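Local coordinates for protein putative DD-carboxypeptidase TP_0574 (Treponema pallidum, PDB 1O75) that binds penicillin and shows zinc-dependent carboxypeptidase activity on synthetic depsipeptides, possibly acting as a D,D-carboxypeptidase that lowers peptidoglycan cross-linking, at residues L25-R29 with D30-A34. The protein carries 2 engineered substitutions. Sequence-based numbering, arbitrary orientation.
Sequences LGQSR and DVLLA
Ser28 and Val31 face each other across a tight turn, their CA atoms 5.3 Å apart, and the backbone of Ser28 takes two amides from the residues that follow. Leu32 N donates to Ser28 O at 3.2 Å, while Val31 N reaches the same oxygen only weakly. Leu32 N makes a second, weak bond to Arg29 O, 2.9 Å away. The turn follows helix 17-25, from which the chain departs at Gly26 with positive phi.

The Ser28 side chain joins in. With OG set between its own backbone N and carbonyl carbon (chi1 69°), the hydroxyl oxygen accepts Val31 N at 3.3 Å, and this N-H points well at it, at 155°. The same OG lies against Val31 CG2, 3.5 Å off, and the other methyl, CG1, meets Gln27 OE1 at 3.6 Å.

On Arg29 the chain runs extended through chi2 and then bends at chi3 (53°), which turns NH1 toward the Asp30 carboxylate. There NH1 and Asp30 OD1 form a salt bridge whose hydrogen bond is weak, the carboxylate plane standing almost perpendicular to the guanidinium. Leu33 CD1 sits at the guanidinium edge, 3.8 Å from NH1. Asp19 and Asp196 are longer, weak ion-pair partners of this arginine.

Leu32 is buried against Ala18 and Trp21 of helix 17-25, whereas Val31 is exposed; Leu25 CD1 is a loose 4.5 Å from Leu32 CD2. A backbone bond to Phe50 ties the same residue to the later part of this connection, just ahead of strand 53-56. With Ser28 OG accepting the amide three residues on and Ser28 O the one four residues on, the whole is an ST motif, packed on the helix it follows.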
loop_
_atom_site.group_PDB
_atom_site.type_symbol
_atom_site.label_atom_id
_atom_site.label_comp_id
_atom_site.label_asym_id
_atom_site.label_seq_id
_atom_site.Cartn_x
_atom_site.Cartn_y
_atom_site.Cartn_z
ATOM N N LEU B 25 18.816 2.816 -29.282
ATOM C CA LEU B 25 20.013 2.041 -28.987
ATOM C C LEU B 25 20.964 1.948 -30.199
ATOM O O LEU B 25 21.995 1.274 -30.130
ATOM C CB LEU B 25 19.619 0.636 -28.515
ATOM C CG LEU B 25 18.612 0.597 -27.335
ATOM C CD1 LEU B 25 18.176 -0.828 -27.084
ATOM C CD2 LEU B 25 19.266 1.180 -26.084
ATOM N N GLY B 26 20.616 2.636 -31.284
ATOM C CA GLY B 26 21.435 2.584 -32.485
ATOM C C GLY B 26 21.505 1.168 -33.038
ATOM O O GLY B 26 22.571 0.708 -33.426
ATOM N N GLN B 27 20.374 0.471 -33.077
ATOM C CA GLN B 27 20.331 -0.901 -33.583
ATOM C C GLN B 27 19.270 -0.964 -34.683
ATOM O O GLN B 27 18.895 0.067 -35.245
ATOM C CB GLN B 27 19.956 -1.865 -32.455
ATOM C CG GLN B 27 20.969 -1.962 -31.316
ATOM C CD GLN B 27 22.268 -2.599 -31.754
ATOM O OE1 GLN B 27 22.302 -3.359 -32.732
ATOM N NE2 GLN B 27 23.354 -2.310 -31.020
ATOM N N SER B 28 18.812 -2.164 -35.036
ATOM C CA SER B 28 17.751 -2.262 -36.049
ATOM C C SER B 28 16.593 -3.027 -35.418
ATOM O O SER B 28 16.778 -3.765 -34.454
ATOM C CB SER B 28 18.203 -3.025 -37.293
ATOM O OG SER B 28 18.385 -4.395 -36.996
ATOM N N ARG B 29 15.403 -2.856 -35.970
ATOM C CA ARG B 29 14.252 -3.564 -35.429
ATOM C C ARG B 29 14.502 -5.069 -35.366
ATOM O O ARG B 29 14.283 -5.703 -34.330
ATOM C CB ARG B 29 13.009 -3.275 -36.270
ATOM C CG ARG B 29 11.767 -4.026 -35.789
ATOM C CD ARG B 29 10.500 -3.510 -36.479
ATOM N NE ARG B 29 10.648 -3.515 -37.927
ATOM C CZ ARG B 29 10.915 -4.607 -38.632
ATOM N NH1 ARG B 29 11.054 -5.768 -38.012
ATOM N NH2 ARG B 29 11.059 -4.540 -39.949
ATOM N N ASP B 30 15.014 -5.635 -36.453
ATOM C CA ASP B 30 15.239 -7.074 -36.503
ATOM C C ASP B 30 16.194 -7.603 -35.473
ATOM O O ASP B 30 16.023 -8.712 -34.956
ATOM C CB ASP B 30 15.667 -7.484 -37.915
ATOM C CG ASP B 30 14.554 -7.266 -38.919
ATOM O OD1 ASP B 30 13.404 -7.633 -38.591
ATOM O OD2 ASP B 30 14.805 -6.726 -40.015
ATOM N N VAL B 31 17.209 -6.812 -35.158
ATOM C CA VAL B 31 18.162 -7.211 -34.134
ATOM C C VAL B 31 17.493 -7.180 -32.754
ATOM O O VAL B 31 17.888 -7.912 -31.846
ATOM C CB VAL B 31 19.382 -6.265 -34.162
ATOM C CG1 VAL B 31 20.045 -6.206 -32.804
ATOM C CG2 VAL B 31 20.345 -6.747 -35.248
ATOM N N LEU B 32 16.478 -6.343 -32.595
ATOM C CA LEU B 32 15.795 -6.252 -31.304
ATOM C C LEU B 32 14.638 -7.265 -31.160
ATOM O O LEU B 32 13.959 -7.320 -30.124
ATOM C CB LEU B 32 15.295 -4.826 -31.089
ATOM C CG LEU B 32 16.383 -3.748 -30.970
ATOM C CD1 LEU B 32 15.739 -2.427 -30.574
ATOM C CD2 LEU B 32 17.427 -4.182 -29.943
ATOM N N LEU B 33 14.431 -8.076 -32.190
ATOM C CA LEU B 33 13.376 -9.094 -32.166
ATOM C C LEU B 33 14.043 -10.466 -32.163
ATOM O O LEU B 33 14.907 -10.738 -32.990
ATOM C CB LEU B 33 12.469 -8.947 -33.397
ATOM C CG LEU B 33 11.593 -7.692 -33.458
ATOM C CD1 LEU B 33 10.867 -7.656 -34.764
ATOM C CD2 LEU B 33 10.574 -7.694 -32.311
ATOM N N ALA B 34 13.672 -11.337 -31.237
ATOM C CA ALA B 34 14.294 -12.661 -31.198
ATOM C C ALA B 34 13.296 -13.758 -31.575
ATOM O O ALA B 34 12.588 -13.645 -32.591
ATOM C CB ALA B 34 14.878 -12.923 -29.817
#